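Local coordinates for 3-hydroxy-3-methylglutaryl-CoA lyase (PDB 6NDS), which belongs to the HMGL-like family of TIM-barrel proteins and binds coenzyme A and a zinc ion, at residues S47-S52 with H81-Y86; T260-N265 with I276-I282; L109-A113 with L170-Y174. All coordinates share one frame. Where two conformers were deposited one is given. Numbering follows the deposited sequence.

Interaction 1 of 3, residues S47-S52 with H81-Y86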
ATOM      1  N   SER A  47      21.034  -0.884 -13.948  1.00 18.46           N
ATOM      2  CA  SER A  47      21.900   0.245 -14.283  1.00 17.60           C
ATOM      3  C   SER A  47      21.418   1.035 -15.486  1.00 20.31           C
ATOM      4  O   SER A  47      21.920   2.141 -15.703  1.00 23.96           O
ATOM      5  CB  SER A  47      23.340  -0.215 -14.571  1.00 19.06           C
ATOM      6  OG  SER A  47      24.009  -0.590 -13.372  1.00 21.51           O
ATOM      7  N   THR A  48      20.489   0.506 -16.280  1.00 19.75           N
ATOM      8  CA  THR A  48      19.980   1.255 -17.421  1.00 21.18           C
ATOM      9  C   THR A  48      18.705   2.029 -17.103  1.00 22.28           C
ATOM     10  O   THR A  48      18.184   2.711 -17.996  1.00 22.91           O
ATOM     11  CB  THR A  48      19.712   0.328 -18.616  1.00 20.60           C
ATOM     12  OG1 THR A  48      18.577  -0.514 -18.344  1.00 22.76           O
ATOM     13  CG2 THR A  48      20.931  -0.541 -18.929  1.00 23.33           C
ATOM     14  N   MET A  49      18.216   1.963 -15.861  1.00 19.68           N
ATOM     15  CA  MET A  49      16.876   2.436 -15.514  1.00 19.90           C
ATOM     16  C   MET A  49      16.843   3.853 -14.962  1.00 21.05           C
ATOM     17  O   MET A  49      15.748   4.420 -14.840  1.00 20.66           O
ATOM     18  CB  MET A  49      16.219   1.492 -14.488  1.00 21.11           C
ATOM     19  CG  MET A  49      15.995   0.097 -15.023  1.00 22.87           C
ATOM     20  SD  MET A  49      14.739   0.044 -16.296  1.00 25.54           S
ATOM     21  CE  MET A  49      15.228  -1.496 -17.107  1.00 27.56           C
ATOM     22  N   GLY A  50      17.998   4.424 -14.604  1.00 19.18           N
ATOM     23  CA  GLY A  50      18.078   5.808 -14.165  1.00 18.42           C
ATOM     24  C   GLY A  50      18.489   6.015 -12.721  1.00 20.09           C
ATOM     25  O   GLY A  50      18.573   7.170 -12.288  1.00 21.13           O
ATOM     26  N   PHE A  51      18.758   4.945 -11.963  1.00 20.57           N
ATOM     27  CA  PHE A  51      19.121   5.078 -10.550  1.00 16.84           C
ATOM     28  C   PHE A  51      20.468   5.761 -10.359  1.00 17.90           C
ATOM     29  O   PHE A  51      21.424   5.499 -11.093  1.00 23.28           O
ATOM     30  CB  PHE A  51      19.205   3.702  -9.893  1.00 16.58           C
ATOM     31  CG  PHE A  51      17.943   2.901 -10.025  1.00 17.65           C
ATOM     32  CD1 PHE A  51      16.808   3.254  -9.313  1.00 18.06           C
ATOM     33  CD2 PHE A  51      17.893   1.796 -10.874  1.00 17.02           C
ATOM     34  CE1 PHE A  51      15.633   2.515  -9.446  1.00 18.30           C
ATOM     35  CE2 PHE A  51      16.739   1.042 -11.012  1.00 17.58           C
ATOM     36  CZ  PHE A  51      15.589   1.406 -10.295  1.00 18.75           C
ATOM     37  N   SER A  52      20.550   6.608  -9.323  1.00 18.15           N
ATOM     38  CA  SER A  52      21.808   7.214  -8.907  1.00 18.72           C
ATOM     39  C   SER A  52      22.622   6.304  -7.997  1.00 20.24           C
ATOM     40  O   SER A  52      23.849   6.467  -7.911  1.00 22.50           O
ATOM     41  CB  SER A  52      21.539   8.537  -8.184  1.00 22.39           C
ATOM     42  OG  SER A  52      20.731   8.330  -7.034  1.00 23.54           O
ATOM     43  N   HIS A  81      28.502   1.919 -14.661  1.00 28.15           N
ATOM     44  CA  HIS A  81      28.102   3.191 -15.252  1.00 25.97           C
ATOM     45  C   HIS A  81      28.734   4.317 -14.451  1.00 25.34           C
ATOM     46  O   HIS A  81      28.678   4.305 -13.219  1.00 25.82           O
ATOM     47  CB  HIS A  81      26.580   3.322 -15.256  1.00 26.03           C
ATOM     48  CG  HIS A  81      25.899   2.386 -16.204  1.00 29.43           C
ATOM     49  ND1 HIS A  81      24.960   2.811 -17.121  1.00 31.08           N
ATOM     50  CD2 HIS A  81      26.024   1.048 -16.383  1.00 26.91           C
ATOM     51  CE1 HIS A  81      24.533   1.773 -17.820  1.00 32.31           C
ATOM     52  NE2 HIS A  81      25.169   0.694 -17.395  1.00 30.14           N
ATOM     53  N   LYS A  82      29.333   5.293 -15.144  1.00 27.79           N
ATOM     54  CA  LYS A  82      30.132   6.299 -14.444  1.00 27.49           C
ATOM     55  C   LYS A  82      29.296   7.148 -13.500  1.00 31.20           C
ATOM     56  O   LYS A  82      29.826   7.691 -12.525  1.00 35.47           O
ATOM     57  CB  LYS A  82      30.844   7.212 -15.437  1.00 30.93           C
ATOM     58  CG  LYS A  82      32.011   6.574 -16.145  1.00 41.86           C
ATOM     59  CD  LYS A  82      32.772   7.613 -16.957  1.00 51.37           C
ATOM     60  CE  LYS A  82      33.882   6.954 -17.752  1.00 65.53           C
ATOM     61  NZ  LYS A  82      33.359   5.788 -18.521  1.00 70.76           N
ATOM     62  N   ASP A  83      28.005   7.291 -13.772  1.00 27.41           N
ATOM     63  CA  ASP A  83      27.196   8.203 -12.971  0.51 31.72           C
ATOM     64  C   ASP A  83      26.320   7.474 -11.959  1.00 28.44           C
ATOM     65  O   ASP A  83      25.368   8.057 -11.429  1.00 27.94           O
ATOM     66  CB  ASP A  83      26.372   9.108 -13.886  0.51 35.33           C
ATOM     67  CG  ASP A  83      27.226  10.180 -14.550  0.51 43.14           C
ATOM     68  OD1 ASP A  83      27.954  10.892 -13.826  0.51 47.47           O
ATOM     69  OD2 ASP A  83      27.192  10.295 -15.793  0.51 46.26           O
ATOM     70  N   ILE A  84      26.664   6.226 -11.641  1.00 24.16           N
ATOM     71  CA  ILE A  84      25.972   5.435 -10.633  1.00 22.98           C
ATOM     72  C   ILE A  84      26.956   5.084  -9.525  1.00 22.53           C
ATOM     73  O   ILE A  84      28.099   4.699  -9.791  1.00 24.77           O
ATOM     74  CB  ILE A  84      25.362   4.148 -11.229  1.00 22.01           C
ATOM     75  CG1 ILE A  84      24.345   4.486 -12.317  1.00 24.55           C
ATOM     76  CG2 ILE A  84      24.709   3.312 -10.141  1.00 21.98           C
ATOM     77  CD1 ILE A  84      23.732   3.248 -12.972  1.00 23.60           C
ATOM     78  N   ILE A  85      26.509   5.219  -8.286  1.00 20.91           N
ATOM     79  CA  ILE A  85      27.261   4.775  -7.116  1.00 18.61           C
ATOM     80  C   ILE A  85      26.791   3.373  -6.754  1.00 20.88           C
ATOM     81  O   ILE A  85      25.622   3.172  -6.397  1.00 20.03           O
ATOM     82  CB  ILE A  85      27.078   5.756  -5.945  1.00 20.65           C
ATOM     83  CG1 ILE A  85      27.654   7.122  -6.315  1.00 22.94           C
ATOM     84  CG2 ILE A  85      27.702   5.211  -4.662  1.00 22.04           C
ATOM     85  CD1 ILE A  85      27.127   8.239  -5.440  1.00 31.59           C
ATOM     86  N   TYR A  86      27.695   2.395  -6.857  1.00 20.19           N
ATOM     87  CA  TYR A  86      27.408   1.013  -6.499  1.00 19.82           C
ATOM     88  C   TYR A  86      27.798   0.797  -5.041  1.00 21.65           C
ATOM     89  O   TYR A  86      28.979   0.911  -4.683  1.00 21.38           O
ATOM     90  CB  TYR A  86      28.150   0.058  -7.438  1.00 19.22           C
ATOM     91  CG  TYR A  86      27.673   0.218  -8.877  1.00 18.88           C
ATOM     92  CD1 TYR A  86      26.557  -0.470  -9.340  1.00 19.68           C
ATOM     93  CD2 TYR A  86      28.327   1.084  -9.752  1.00 21.53           C
ATOM     94  CE1 TYR A  86      26.101  -0.318 -10.638  1.00 20.22           C
ATOM     95  CE2 TYR A  86      27.880   1.253 -11.057  1.00 23.00           C
ATOM     96  CZ  TYR A  86      26.771   0.545 -11.491  1.00 20.81           C
ATOM     97  OH  TYR A  86      26.319   0.708 -12.770  1.00 22.99           O
TER
HETATM   98  O   HOH W   1      25.287   8.866  -8.578  1.00 34.15           O
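In this TIM barrel, the loop 47-52 between helix 36-46 and strand 53-58 packs against the turn that leads into the neighbouring parallel strand 85-90. Two places of contact are evident. CA atoms lie 4.8 Å apart at Ser52 and Ile84, where the strands are about to pair, and 6.9 Å apart at Ser47 and His81. At the first, Ile85 N donates to Ser52 O over 3.0 Å with an almost straight N-H...O angle of 179°, and water 1 donates both to Ser52 O (2.9 Å) and to Asp83 O (3.0 Å). At the second, side chains make the contact. Ser47 points toward the other segment, and its m rotamer (chi1 -73°) carries OG to the edge of the Tyr86 ring; OG also bonds to Ile43 O in the preceding helix. His81, also m, turns a ring face to the serine: Ser47 CB sits 3.7 Å from the ring centroid, 24° off the normal, a CH-pi contact. Ile84 leaves its backbone sideways, yet its m,t conformer brings CD1 to 3.5 Å from Ser47 O, while its CG1 lies 3.3 Å from Phe51 O. The Phe51 ring leads away, to Val18 and Leu281. A type I turn, His81 to Ile84, closed by Ile84 N to His81 O at 3.2 Å, brings His81 back beside Tyr86. Tyr86 OH therefore has two partners: it accepts from His81 N at 3.1 Å and donates to Ser47 OG at 2.7 Å.

Interaction 2 of 3, residues T260-N265 with I276-I282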
ATOM      1  N   THR A 260       9.803  -0.746  -6.137  1.00 15.37           N
ATOM      2  CA  THR A 260      10.348   0.387  -6.887  1.00 14.48           C
ATOM      3  C   THR A 260       9.361   0.899  -7.925  1.00 16.93           C
ATOM      4  O   THR A 260       9.140   2.108  -8.031  1.00 16.34           O
ATOM      5  CB  THR A 260      11.666  -0.003  -7.562  1.00 16.17           C
ATOM      6  OG1 THR A 260      12.526  -0.579  -6.581  1.00 17.26           O
ATOM      7  CG2 THR A 260      12.363   1.238  -8.126  1.00 18.48           C
ATOM      8  N   GLU A 261       8.771   0.004  -8.721  1.00 15.40           N
ATOM      9  CA  GLU A 261       7.902   0.517  -9.776  1.00 15.89           C
ATOM     10  C   GLU A 261       6.597   1.079  -9.204  1.00 18.33           C
ATOM     11  O   GLU A 261       6.024   2.006  -9.784  1.00 17.29           O
ATOM     12  CB  GLU A 261       7.647  -0.558 -10.838  1.00 18.69           C
ATOM     13  CG  GLU A 261       6.980  -1.821 -10.342  1.00 19.65           C
ATOM     14  CD  GLU A 261       7.952  -2.919  -9.917  1.00 18.91           C
ATOM     15  OE1 GLU A 261       9.131  -2.642  -9.601  1.00 19.58           O
ATOM     16  OE2 GLU A 261       7.508  -4.077  -9.871  1.00 20.95           O
ATOM     17  N   ASP A 262       6.131   0.572  -8.059  1.00 15.96           N
ATOM     18  CA  ASP A 262       4.974   1.192  -7.419  1.00 15.31           C
ATOM     19  C   ASP A 262       5.327   2.580  -6.879  1.00 17.48           C
ATOM     20  O   ASP A 262       4.518   3.508  -6.978  1.00 16.45           O
ATOM     21  CB  ASP A 262       4.425   0.293  -6.298  1.00 17.90           C
ATOM     22  CG  ASP A 262       3.874  -1.049  -6.810  1.00 22.47           C
ATOM     23  OD1 ASP A 262       3.878  -1.286  -8.037  1.00 22.54           O
ATOM     24  OD2 ASP A 262       3.435  -1.880  -5.975  1.00 22.60           O
ATOM     25  N   LEU A 263       6.531   2.744  -6.316  1.00 16.72           N
ATOM     26  CA  LEU A 263       6.982   4.068  -5.873  1.00 15.95           C
ATOM     27  C   LEU A 263       7.108   5.038  -7.043  1.00 17.14           C
ATOM     28  O   LEU A 263       6.627   6.181  -6.980  1.00 16.20           O
ATOM     29  CB  LEU A 263       8.321   3.939  -5.141  1.00 16.85           C
ATOM     30  CG  LEU A 263       9.076   5.248  -4.882  1.00 16.89           C
ATOM     31  CD1 LEU A 263       8.271   6.149  -3.959  1.00 18.36           C
ATOM     32  CD2 LEU A 263      10.461   4.939  -4.278  1.00 17.72           C
ATOM     33  N   VAL A 264       7.751   4.602  -8.127  1.00 16.66           N
ATOM     34  CA  VAL A 264       7.933   5.484  -9.276  1.00 15.05           C
ATOM     35  C   VAL A 264       6.589   5.822  -9.907  1.00 14.76           C
ATOM     36  O   VAL A 264       6.368   6.956 -10.327  1.00 15.62           O
ATOM     37  CB  VAL A 264       8.909   4.868 -10.294  1.00 16.52           C
ATOM     38  CG1 VAL A 264       9.033   5.764 -11.562  1.00 18.08           C
ATOM     39  CG2 VAL A 264      10.288   4.672  -9.655  1.00 18.96           C
ATOM     40  N   ASN A 265       5.655   4.867  -9.951  1.00 15.82           N
ATOM     41  CA  ASN A 265       4.326   5.189 -10.478  1.00 14.05           C
ATOM     42  C   ASN A 265       3.632   6.235  -9.617  1.00 15.04           C
ATOM     43  O   ASN A 265       2.999   7.159 -10.138  1.00 17.71           O
ATOM     44  CB  ASN A 265       3.459   3.927 -10.570  1.00 19.69           C
ATOM     45  CG  ASN A 265       2.067   4.225 -11.099  1.00 19.42           C
ATOM     46  OD1 ASN A 265       1.885   4.499 -12.295  1.00 19.51           O
ATOM     47  ND2 ASN A 265       1.070   4.203 -10.205  1.00 18.33           N
ATOM     48  N   ILE A 276      13.752   7.900 -13.224  1.00 18.96           N
ATOM     49  CA  ILE A 276      13.583   6.475 -13.504  1.00 17.48           C
ATOM     50  C   ILE A 276      12.651   6.304 -14.699  1.00 20.12           C
ATOM     51  O   ILE A 276      11.623   6.982 -14.793  1.00 20.52           O
ATOM     52  CB  ILE A 276      13.041   5.721 -12.275  1.00 17.03           C
ATOM     53  CG1 ILE A 276      13.812   6.080 -10.996  1.00 17.82           C
ATOM     54  CG2 ILE A 276      13.066   4.203 -12.521  1.00 17.20           C
ATOM     55  CD1 ILE A 276      15.328   5.895 -11.099  1.00 20.02           C
ATOM     56  N   ASP A 277      13.004   5.392 -15.608  1.00 16.91           N
ATOM     57  CA  ASP A 277      12.157   5.056 -16.764  1.00 17.99           C
ATOM     58  C   ASP A 277      11.116   4.016 -16.325  1.00 19.42           C
ATOM     59  O   ASP A 277      11.395   2.816 -16.269  1.00 20.28           O
ATOM     60  CB  ASP A 277      13.038   4.563 -17.911  1.00 19.95           C
ATOM     61  CG  ASP A 277      12.258   4.155 -19.166  1.00 21.57           C
ATOM     62  OD1 ASP A 277      11.019   4.008 -19.135  1.00 25.25           O
ATOM     63  OD2 ASP A 277      12.926   3.944 -20.198  1.00 24.44           O
ATOM     64  N   LEU A 278       9.892   4.475 -16.042  1.00 17.89           N
ATOM     65  CA  LEU A 278       8.896   3.600 -15.423  1.00 17.88           C
ATOM     66  C   LEU A 278       8.493   2.460 -16.353  1.00 18.93           C
ATOM     67  O   LEU A 278       8.387   1.302 -15.924  1.00 19.51           O
ATOM     68  CB  LEU A 278       7.673   4.419 -15.017  1.00 19.14           C
ATOM     69  CG  LEU A 278       6.505   3.614 -14.429  1.00 18.00           C
ATOM     70  CD1 LEU A 278       6.935   2.816 -13.185  1.00 20.12           C
ATOM     71  CD2 LEU A 278       5.329   4.540 -14.102  1.00 20.01           C
ATOM     72  N   ASP A 279       8.225   2.772 -17.622  1.00 18.16           N
ATOM     73  CA  ASP A 279       7.832   1.723 -18.564  1.00 21.37           C
ATOM     74  C   ASP A 279       8.875   0.614 -18.616  1.00 24.12           C
ATOM     75  O   ASP A 279       8.537  -0.576 -18.576  1.00 22.35           O
ATOM     76  CB  ASP A 279       7.631   2.305 -19.957  1.00 21.43           C
ATOM     77  CG  ASP A 279       6.355   3.085 -20.088  1.00 33.69           C
ATOM     78  OD1 ASP A 279       5.336   2.663 -19.505  1.00 31.05           O
ATOM     79  OD2 ASP A 279       6.370   4.114 -20.797  1.00 32.62           O
ATOM     80  N   ALA A 280      10.154   0.989 -18.714  1.00 18.15           N
ATOM     81  CA  ALA A 280      11.201  -0.020 -18.798  1.00 19.52           C
ATOM     82  C   ALA A 280      11.337  -0.787 -17.496  1.00 18.58           C
ATOM     83  O   ALA A 280      11.646  -1.987 -17.508  1.00 19.40           O
ATOM     84  CB  ALA A 280      12.536   0.628 -19.164  1.00 20.48           C
ATOM     85  N   LEU A 281      11.108  -0.115 -16.371  1.00 19.16           N
ATOM     86  CA  LEU A 281      11.243  -0.772 -15.078  1.00 18.64           C
ATOM     87  C   LEU A 281      10.140  -1.805 -14.867  1.00 19.55           C
ATOM     88  O   LEU A 281      10.392  -2.897 -14.342  1.00 19.34           O
ATOM     89  CB  LEU A 281      11.217   0.277 -13.971  1.00 18.90           C
ATOM     90  CG  LEU A 281      11.604  -0.248 -12.587  1.00 18.64           C
ATOM     91  CD1 LEU A 281      13.103  -0.559 -12.539  1.00 21.02           C
ATOM     92  CD2 LEU A 281      11.193   0.785 -11.539  1.00 22.26           C
ATOM     93  N   ILE A 282       8.909  -1.479 -15.272  1.00 17.98           N
ATOM     94  CA  ILE A 282       7.823  -2.455 -15.195  1.00 16.79           C
ATOM     95  C   ILE A 282       8.152  -3.677 -16.038  1.00 20.07           C
ATOM     96  O   ILE A 282       7.928  -4.824 -15.615  1.00 20.33           O
ATOM     97  CB  ILE A 282       6.492  -1.809 -15.621  1.00 18.44           C
ATOM     98  CG1 ILE A 282       6.026  -0.790 -14.572  1.00 18.79           C
ATOM     99  CG2 ILE A 282       5.414  -2.891 -15.861  1.00 20.79           C
ATOM    100  CD1 ILE A 282       4.893   0.116 -15.064  1.00 20.72           C
TER
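Helices 260-270 and 278-285, successive in the chain, form an antiparallel helical hairpin on the outside of the TIM barrel, the first packing on strands 17-20 and 237-240; the axes of the short segments approach to 9.7 Å at a crossing angle of -159°. Ile276 comes first, still in the loop: its CB lies 3.9 Å from Val264 CG2, and its side chain also touches Val18. Asp277 faces away and serves as N-cap, its OD1 accepting from Ala280 N at 3.2 Å (N-H...O angle 170°). Leu278 then turns inward. Its CB is 3.9 Å from Val264 CG1, its CD1 3.6 Å from Glu261 O and its CD2 3.8 Å from Asn265 CA, so this leucine spans one turn of the facing helix. One turn further on, Leu281 places CD2 3.6 Å from Thr260 CG2 and 3.7 Å from Glu261 CA. Ile282 ends the contact, with CG1 4.1 Å from Glu261 CB, and also meets Leu300. No hydrogen bond crosses the interface. The polar ends of Thr260 and Glu261 have other partners, Glu20 for the first and Gly243, Ser285 and Ser298 for the second, so the direct contact between the two segments rests on apolar and van der Waals packing.

Interaction 3 of 3, residues L109-A113 with L170-Y174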
ATOM      1  N   LEU A 109      27.460   1.115   6.151  1.00 19.87           N
ATOM      2  CA  LEU A 109      27.605   0.524   7.476  0.52 23.59           C
ATOM      3  C   LEU A 109      26.228   0.380   8.111  1.00 22.79           C
ATOM      4  O   LEU A 109      25.393   1.274   7.998  1.00 26.09           O
ATOM      5  CB  LEU A 109      28.484   1.403   8.369  0.52 20.93           C
ATOM      6  CG  LEU A 109      29.717   2.109   7.793  0.52 25.16           C
ATOM      7  CD1 LEU A 109      30.538   2.738   8.910  0.52 23.90           C
ATOM      8  CD2 LEU A 109      30.572   1.163   6.998  0.52 26.17           C
ATOM      9  N   VAL A 110      25.990  -0.746   8.789  1.00 21.73           N
ATOM     10  CA  VAL A 110      24.666  -1.016   9.344  1.00 20.16           C
ATOM     11  C   VAL A 110      24.771  -1.493  10.788  1.00 25.72           C
ATOM     12  O   VAL A 110      25.529  -2.418  11.091  1.00 24.00           O
ATOM     13  CB  VAL A 110      23.900  -2.058   8.507  1.00 23.64           C
ATOM     14  CG1 VAL A 110      22.531  -2.354   9.144  1.00 26.54           C
ATOM     15  CG2 VAL A 110      23.719  -1.573   7.075  1.00 23.70           C
ATOM     16  N   LEU A 111      23.982  -0.880  11.668  1.00 21.32           N
ATOM     17  CA  LEU A 111      23.678  -1.453  12.974  1.00 21.58           C
ATOM     18  C   LEU A 111      22.209  -1.168  13.278  1.00 24.44           C
ATOM     19  O   LEU A 111      21.559  -0.374  12.591  1.00 24.38           O
ATOM     20  CB  LEU A 111      24.611  -0.916  14.074  1.00 24.63           C
ATOM     21  CG  LEU A 111      24.185   0.323  14.863  1.00 25.75           C
ATOM     22  CD1 LEU A 111      25.139   0.529  16.047  1.00 25.27           C
ATOM     23  CD2 LEU A 111      24.122   1.569  13.986  1.00 27.97           C
ATOM     24  N   SER A 112      21.665  -1.852  14.287  1.00 24.37           N
ATOM     25  CA  SER A 112      20.270  -1.670  14.684  1.00 22.34           C
ATOM     26  C   SER A 112      20.164  -0.817  15.942  1.00 26.78           C
ATOM     27  O   SER A 112      20.998  -0.918  16.841  1.00 27.16           O
ATOM     28  CB  SER A 112      19.593  -3.023  14.928  1.00 26.61           C
ATOM     29  OG  SER A 112      19.680  -3.841  13.771  1.00 31.26           O
ATOM     30  N   ALA A 113      19.122   0.025  16.009  1.00 24.15           N
ATOM     31  CA  ALA A 113      18.863   0.770  17.238  1.00 24.15           C
ATOM     32  C   ALA A 113      18.441  -0.147  18.375  1.00 23.59           C
ATOM     33  O   ALA A 113      18.568   0.224  19.547  1.00 27.90           O
ATOM     34  CB  ALA A 113      17.776   1.827  17.003  1.00 27.00           C
ATOM     35  N   LEU A 170      22.473   7.571  17.941  1.00 28.18           N
ATOM     36  CA  LEU A 170      23.230   6.776  16.980  1.00 27.36           C
ATOM     37  C   LEU A 170      23.555   7.587  15.731  1.00 27.12           C
ATOM     38  O   LEU A 170      24.669   7.508  15.208  1.00 26.74           O
ATOM     39  CB  LEU A 170      22.449   5.512  16.625  1.00 26.36           C
ATOM     40  CG  LEU A 170      22.209   4.571  17.808  1.00 31.26           C
ATOM     41  CD1 LEU A 170      21.160   3.520  17.449  1.00 30.75           C
ATOM     42  CD2 LEU A 170      23.501   3.914  18.259  1.00 34.18           C
ATOM     43  N   VAL A 171      22.593   8.370  15.239  1.00 27.70           N
ATOM     44  CA  VAL A 171      22.878   9.271  14.122  1.00 25.57           C
ATOM     45  C   VAL A 171      24.023  10.215  14.479  1.00 29.88           C
ATOM     46  O   VAL A 171      24.958  10.416  13.692  1.00 30.03           O
ATOM     47  CB  VAL A 171      21.614  10.052  13.722  1.00 24.80           C
ATOM     48  CG1 VAL A 171      21.987  11.147  12.723  1.00 25.77           C
ATOM     49  CG2 VAL A 171      20.564   9.111  13.132  1.00 23.74           C
ATOM     50  N   GLU A 172      23.972  10.805  15.679  1.00 26.93           N
ATOM     51  CA  GLU A 172      25.034  11.721  16.092  1.00 29.61           C
ATOM     52  C   GLU A 172      26.386  11.016  16.159  1.00 30.78           C
ATOM     53  O   GLU A 172      27.423  11.616  15.849  1.00 30.93           O
ATOM     54  CB  GLU A 172      24.686  12.354  17.440  1.00 32.56           C
ATOM     55  CG  GLU A 172      23.542  13.353  17.375  1.00 41.12           C
ATOM     56  CD  GLU A 172      23.191  13.928  18.732  1.00 61.17           C
ATOM     57  OE1 GLU A 172      22.869  15.131  18.796  1.00 69.98           O
ATOM     58  OE2 GLU A 172      23.239  13.180  19.734  1.00 63.45           O
ATOM     59  N   HIS A 173      26.398   9.745  16.562  1.00 30.57           N
ATOM     60  CA  HIS A 173      27.658   9.007  16.614  1.00 31.39           C
ATOM     61  C   HIS A 173      28.229   8.808  15.213  1.00 29.33           C
ATOM     62  O   HIS A 173      29.442   8.932  15.005  1.00 31.05           O
ATOM     63  CB  HIS A 173      27.446   7.666  17.315  1.00 31.89           C
ATOM     64  CG  HIS A 173      28.706   7.028  17.816  1.00 36.27           C
ATOM     65  ND1 HIS A 173      29.961   7.399  17.380  1.00 41.69           N
ATOM     66  CD2 HIS A 173      28.900   6.038  18.722  1.00 39.57           C
ATOM     67  CE1 HIS A 173      30.873   6.666  17.996  1.00 40.44           C
ATOM     68  NE2 HIS A 173      30.256   5.832  18.815  1.00 43.42           N
ATOM     69  N   TYR A 174      27.373   8.496  14.239  1.00 26.72           N
ATOM     70  CA  TYR A 174      27.824   8.448  12.853  1.00 24.27           C
ATOM     71  C   TYR A 174      28.443   9.780  12.433  1.00 29.14           C
ATOM     72  O   TYR A 174      29.517   9.814  11.819  1.00 29.47           O
ATOM     73  CB  TYR A 174      26.656   8.090  11.938  1.00 22.96           C
ATOM     74  CG  TYR A 174      26.396   6.612  11.745  1.00 24.07           C
ATOM     75  CD1 TYR A 174      27.412   5.731  11.387  1.00 25.51           C
ATOM     76  CD2 TYR A 174      25.112   6.101  11.893  1.00 23.15           C
ATOM     77  CE1 TYR A 174      27.146   4.375  11.184  1.00 21.46           C
ATOM     78  CE2 TYR A 174      24.840   4.764  11.698  1.00 21.63           C
ATOM     79  CZ  TYR A 174      25.860   3.901  11.348  1.00 22.06           C
ATOM     80  OH  TYR A 174      25.564   2.568  11.141  1.00 22.98           O
TER
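Strand 106-112 and helix 164-176 belong to a TIM barrel, and here the helix packs on the outer side of the parallel barrel sheet. The axes of the short segments come within 11.4 Å, with their directions 155° apart, so helix and strand run roughly antiparallel. Apolar contacts join the side chains. Leu109 and Leu111, alternate residues of the strand, point toward the helix, whereas Val110 between them points away and its side chain lies about 4 Å, at nearest atoms, from the bound coenzyme A. Leu109 CB is 4.3 Å from Tyr174 CE1, and Leu111 CD2 is 3.9 Å from Tyr174 CZ. A turn back along the helix, Leu170 meets the end of the strand and the residue just past it: its CD2 lies 4.4 Å from Leu111 CD1, and its CD1 lies 3.8 Å from Ala113 CB. Phe130 of helix 126-140 also touches Leu111 and meets the Tyr174 ring, their planes at about 50°. Polar chemistry bypasses the pair, for no hydrogen bond joins the segments. The hydroxyl of Tyr174 is hydrogen-bonded to Thr149 O on the adjacent strand 145-151, yet it still fits closely against the strand, with Tyr174 OH 3.3 Å from Leu111 CD2.

Overall arrangement
All three contacts belong to one barrel and lie about equally far from the chain centre, but differ in burial. Interactions 2 and 3 are buried and apolar, without hydrogen bonds between their segments, one joining two helices and the other a helix to a strand. Interaction 1 is partly buried and mixes backbone, hydroxyl and water-mediated bonds with packing, where a loop and a turn lead into paired strands. Interactions 1 and 2 touch: Met49 O lies 3.0 Å from Asp277 N, a probable hydrogen bond, and Phe51 CD1 is 3.5 Å from Ile276 CD1. Interaction 3 shares the sheet with interaction 1 through neighbouring strands 85-90 and 106-112, yet lies opposite interaction 2.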